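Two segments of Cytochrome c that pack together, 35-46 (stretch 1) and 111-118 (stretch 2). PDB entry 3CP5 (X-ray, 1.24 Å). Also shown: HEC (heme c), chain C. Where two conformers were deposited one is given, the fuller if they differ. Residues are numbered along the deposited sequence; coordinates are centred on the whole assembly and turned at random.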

# COMPACT_ATOMS: atom_id res chain seq x y z
N GLN A 35 -11.35 10.16 0.38
CA GLN A 35 -12.61 9.57 0.83
C GLN A 35 -12.91 8.32 0.03
O GLN A 35 -13.34 7.32 0.60
CB GLN A 35 -13.76 10.59 0.73
CG GLN A 35 -15.11 10.07 1.22
CD GLN A 35 -14.88 9.46 2.62
OE1 GLN A 35 -14.64 10.21 3.58
NE2 GLN A 35 -14.94 8.14 2.70
N GLN A 36 -12.73 8.34 -1.28
CA GLN A 36 -12.89 7.14 -2.11
C GLN A 36 -11.95 6.08 -1.58
O GLN A 36 -12.34 4.90 -1.38
CB GLN A 36 -12.59 7.44 -3.58
CG GLN A 36 -12.84 6.22 -4.46
CD GLN A 36 -12.26 6.25 -5.86
OE1 GLN A 36 -11.46 7.10 -6.26
NE2 GLN A 36 -12.67 5.27 -6.70
N GLY A 37 -10.73 6.43 -1.32
CA GLY A 37 -9.73 5.53 -0.74
C GLY A 37 -10.11 4.90 0.59
O GLY A 37 -9.84 3.73 0.83
N GLU A 38 -10.76 5.68 1.44
CA GLU A 38 -11.25 5.16 2.71
C GLU A 38 -12.26 4.03 2.52
O GLU A 38 -12.23 2.98 3.16
CB GLU A 38 -11.84 6.29 3.54
CG GLU A 38 -12.37 5.95 4.90
CD GLU A 38 -12.79 7.14 5.75
OE1 GLU A 38 -12.69 8.29 5.32
OE2 GLU A 38 -13.25 6.88 6.88
N GLN A 39 -13.22 4.28 1.62
CA GLN A 39 -14.23 3.28 1.29
C GLN A 39 -13.55 2.04 0.73
O GLN A 39 -13.91 0.91 1.09
CB GLN A 39 -15.22 3.84 0.28
CG GLN A 39 -16.02 5.01 0.81
CD GLN A 39 -16.83 5.65 -0.31
OE1 GLN A 39 -16.59 5.43 -1.51
NE2 GLN A 39 -17.81 6.43 0.10
N LEU A 40 -12.60 2.21 -0.16
CA LEU A 40 -11.96 1.05 -0.77
C LEU A 40 -11.08 0.30 0.22
O LEU A 40 -11.03 -0.91 0.20
CB LEU A 40 -11.07 1.56 -1.92
CG LEU A 40 -11.78 1.94 -3.19
CD1 LEU A 40 -10.86 2.75 -4.10
CD2 LEU A 40 -12.40 0.76 -3.93
N PHE A 41 -10.49 1.00 1.18
CA PHE A 41 -9.69 0.36 2.21
C PHE A 41 -10.58 -0.52 3.10
O PHE A 41 -10.22 -1.64 3.43
CB PHE A 41 -8.95 1.42 3.02
CG PHE A 41 -7.96 0.89 4.04
CD1 PHE A 41 -6.63 0.70 3.73
CD2 PHE A 41 -8.39 0.59 5.33
CE1 PHE A 41 -5.72 0.23 4.63
CE2 PHE A 41 -7.49 0.09 6.22
CZ PHE A 41 -6.17 -0.11 5.90
N ASN A 42 -11.74 0.01 3.46
CA ASN A 42 -12.71 -0.78 4.20
C ASN A 42 -13.07 -2.07 3.48
O ASN A 42 -13.16 -3.15 4.06
CB ASN A 42 -13.98 0.05 4.47
CG ASN A 42 -14.95 -0.84 5.24
OD1 ASN A 42 -15.84 -1.45 4.66
ND2 ASN A 42 -14.79 -0.96 6.54
N THR A 43 -13.29 -1.94 2.17
CA THR A 43 -13.72 -3.05 1.34
C THR A 43 -12.65 -4.12 1.13
O THR A 43 -12.89 -5.34 1.20
CB THR A 43 -14.13 -2.50 -0.07
OG1 THR A 43 -15.26 -1.63 0.08
CG2 THR A 43 -14.51 -3.59 -1.02
N TYR A 44 -11.42 -3.68 0.85
CA TYR A 44 -10.33 -4.55 0.43
C TYR A 44 -9.30 -4.87 1.50
O TYR A 44 -8.60 -5.89 1.35
CB TYR A 44 -9.60 -3.98 -0.79
CG TYR A 44 -10.28 -4.03 -2.13
CD1 TYR A 44 -11.15 -3.06 -2.59
CD2 TYR A 44 -10.05 -5.09 -3.00
CE1 TYR A 44 -11.76 -3.14 -3.82
CE2 TYR A 44 -10.63 -5.17 -4.25
CZ TYR A 44 -11.51 -4.19 -4.67
OH TYR A 44 -12.11 -4.22 -5.91
N CYS A 45 -9.12 -4.01 2.50
CA CYS A 45 -7.91 -4.07 3.30
C CYS A 45 -8.16 -4.29 4.79
O CYS A 45 -7.30 -4.93 5.46
CB CYS A 45 -7.10 -2.76 3.15
SG CYS A 45 -6.96 -2.09 1.48
N THR A 46 -9.26 -3.84 5.35
CA THR A 46 -9.60 -3.92 6.75
C THR A 46 -9.75 -5.35 7.24
O THR A 46 -9.68 -5.68 8.40
CB THR A 46 -10.86 -3.07 7.05
OG1 THR A 46 -10.43 -1.70 7.06
CG2 THR A 46 -11.47 -3.41 8.39
N ARG A 111 -4.52 3.97 -6.41
CA ARG A 111 -4.09 5.37 -6.22
C ARG A 111 -4.99 6.08 -5.22
O ARG A 111 -4.53 6.91 -4.42
CB ARG A 111 -4.05 6.02 -7.58
CG ARG A 111 -3.62 7.50 -7.55
CD ARG A 111 -2.20 7.63 -6.98
NE ARG A 111 -1.82 9.03 -6.79
CZ ARG A 111 -2.10 9.77 -5.71
NH1 ARG A 111 -2.78 9.32 -4.67
NH2 ARG A 111 -1.67 11.02 -5.70
N ALA A 112 -6.30 5.77 -5.20
CA ALA A 112 -7.22 6.31 -4.19
C ALA A 112 -6.87 5.84 -2.79
O ALA A 112 -6.82 6.60 -1.83
CB ALA A 112 -8.67 5.98 -4.57
N ILE A 113 -6.59 4.53 -2.64
CA ILE A 113 -6.17 3.98 -1.37
C ILE A 113 -4.89 4.65 -0.91
O ILE A 113 -4.75 5.01 0.28
CB ILE A 113 -6.07 2.44 -1.40
CG1 ILE A 113 -7.44 1.81 -1.67
CG2 ILE A 113 -5.46 1.90 -0.13
CD1 ILE A 113 -7.42 0.33 -1.94
N LEU A 114 -3.94 4.90 -1.82
CA LEU A 114 -2.71 5.60 -1.43
C LEU A 114 -3.00 7.00 -0.91
O LEU A 114 -2.43 7.39 0.11
CB LEU A 114 -1.76 5.70 -2.63
CG LEU A 114 -0.47 6.48 -2.45
CD1 LEU A 114 0.41 5.82 -1.40
CD2 LEU A 114 0.30 6.75 -3.71
N GLU A 115 -3.95 7.70 -1.50
CA GLU A 115 -4.38 9.00 -1.04
C GLU A 115 -4.95 8.94 0.39
O GLU A 115 -4.65 9.80 1.25
CB GLU A 115 -5.37 9.67 -1.99
CG GLU A 115 -5.35 11.17 -1.83
CD GLU A 115 -4.21 11.92 -2.48
OE1 GLU A 115 -4.39 13.13 -2.71
OE2 GLU A 115 -3.18 11.29 -2.79
N TYR A 116 -5.77 7.93 0.66
CA TYR A 116 -6.26 7.68 2.00
C TYR A 116 -5.14 7.43 2.99
O TYR A 116 -5.10 7.98 4.10
CB TYR A 116 -7.25 6.53 1.99
CG TYR A 116 -7.69 6.08 3.38
CD1 TYR A 116 -8.41 6.91 4.20
CD2 TYR A 116 -7.39 4.83 3.88
CE1 TYR A 116 -8.83 6.49 5.48
CE2 TYR A 116 -7.78 4.41 5.12
CZ TYR A 116 -8.51 5.24 5.93
OH TYR A 116 -8.89 4.85 7.18
N LEU A 117 -4.16 6.62 2.62
CA LEU A 117 -2.99 6.36 3.45
C LEU A 117 -2.17 7.61 3.74
O LEU A 117 -1.69 7.83 4.84
CB LEU A 117 -2.16 5.21 2.90
CG LEU A 117 -2.82 3.84 2.89
CD1 LEU A 117 -2.00 2.86 2.08
CD2 LEU A 117 -2.99 3.29 4.29
N ARG A 118 -2.02 8.54 2.79
CA ARG A 118 -1.39 9.84 3.02
C ARG A 118 -2.20 10.64 4.05
O ARG A 118 -1.65 11.29 4.94
CB ARG A 118 -1.27 10.63 1.71
CG ARG A 118 -0.37 9.99 0.66
CD ARG A 118 -0.37 10.76 -0.65
NE ARG A 118 0.25 12.09 -0.57
CZ ARG A 118 -0.07 13.22 -1.15
NH1 ARG A 118 -1.12 13.38 -1.95
NH2 ARG A 118 0.63 14.32 -0.97
FE HEC C . -1.58 -6.05 2.98
CHA HEC C . 1.72 -6.24 3.83
CHB HEC C . -1.18 -2.80 2.04
CHC HEC C . -4.81 -6.03 1.81
CHD HEC C . -2.13 -9.06 4.43
NA HEC C . -0.05 -4.79 2.97
C1A HEC C . 1.28 -5.03 3.31
C2A HEC C . 2.08 -3.88 2.98
C3A HEC C . 1.27 -2.91 2.52
C4A HEC C . -0.06 -3.50 2.48
CMA HEC C . 1.64 -1.48 2.08
CAA HEC C . 3.58 -3.68 3.31
CBA HEC C . 3.82 -3.02 4.67
CGA HEC C . 5.26 -2.62 4.89
O1A HEC C . 5.60 -2.29 6.07
O2A HEC C . 6.04 -2.56 3.90
NB HEC C . -2.79 -4.69 2.15
C1B HEC C . -2.47 -3.36 1.97
C2B HEC C . -3.60 -2.67 1.41
C3B HEC C . -4.62 -3.57 1.25
C4B HEC C . -4.10 -4.84 1.72
CMB HEC C . -3.58 -1.16 1.09
CAB HEC C . -5.97 -3.36 0.54
CBB HEC C . -5.86 -2.93 -0.80
NC HEC C . -3.13 -7.32 3.03
C1C HEC C . -4.39 -7.17 2.46
C2C HEC C . -5.22 -8.33 2.75
C3C HEC C . -4.49 -9.18 3.48
C4C HEC C . -3.21 -8.54 3.71
CMC HEC C . -6.71 -8.36 2.45
CAC HEC C . -4.96 -10.45 4.25
CBC HEC C . -5.52 -11.44 3.40
ND HEC C . -0.42 -7.37 3.92
C1D HEC C . -0.85 -8.57 4.48
C2D HEC C . 0.29 -9.24 5.12
C3D HEC C . 1.37 -8.50 4.85
C4D HEC C . 0.91 -7.30 4.18
CMD HEC C . 0.13 -10.61 5.82
CAD HEC C . 2.85 -8.78 5.15
CBD HEC C . 3.51 -9.46 3.93
CGD HEC C . 2.85 -10.80 3.68
O1D HEC C . 2.25 -10.99 2.58
O2D HEC C . 2.93 -11.64 4.65

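The two helices, 35-44 and 111-118, cross at close to a right angle (102° between their N-to-C directions), and their axes approach to 6.8 Å. So close a crossing depends on Gly 37, whose CA lies 3.9 Å from the CA of Ile 113. A CB on Gly 37 would point toward the second helix and fall 2.1 Å from Ala 112 O and 2.8 Å from Tyr 116 CB, both clashes. In the absence of a side chain, Gly 37 CA approaches Ala 112 O to 3.3 Å in a CA-H...O contact. Ala 112 O also accepts the helical hydrogen bond from Tyr 116 N (3.0 Å). No conventional hydrogen bond joins the two stretches, and the contact rests mainly on shape and apolar packing.

Tyr 116 gives up the most surface. Its CA-to-CB bond points toward the first helix, and with chi1 in the t well (173°) the ring lies alongside Gly 37, Glu 38 and Phe 41. Tyr 116 CB rests against the backbone of Gly 37, 3.6 Å from Gly 37 C, while Glu 38 CA sits 3.7 Å from the centroid of the Tyr 116 ring and only 15° off its normal, a CH-pi contact over the face. Glu 38 is extended (chi1 and chi2 both t): its CB packs 3.5 Å from Tyr 116 CD1, and its carboxylate makes no salt bridge across the contact.

Phe 41, also t at chi1, meets Tyr 116 obliquely, with ring centroids 5.4 Å apart and planes at 51°. Tyr 116 CE2 lies over one face of the Phe 41 ring, 3.7 Å from Phe 41 CG, whereas Ile 113 CG2 approaches the ring edge, 4.2 Å from Phe 41 CD1. Leu 117, whose CA-to-CB bond points sideways, brings its end nearer through an m, t conformation, placing CD2 4.1 Å from Phe 41 CE1.

Ile 113 likewise starts sideways, and its m, t rotamer carries the longer branch toward the first stretch. Ile 113 CG1 packs 3.6 Å from Leu 40 CB, and Ile 113 CD1 reaches 4.2 Å from Cys 45 SG and 3.8 Å from HEC CBB. The same sulfur is bonded covalently to the heme (Cys 45 SG to HEC CAB, 1.9 Å), so the packing extends to the cofactor. Leu 40, also m, t, sets CD1 3.9 Å from Ala 112 CB.

Away from the contact, Glu 115 turns its carboxylate from the first helix. Glu 115 OE2 forms salt bridges with Arg 111 NH1 (2.8 Å) and Arg 118 NH1 (3.1 Å).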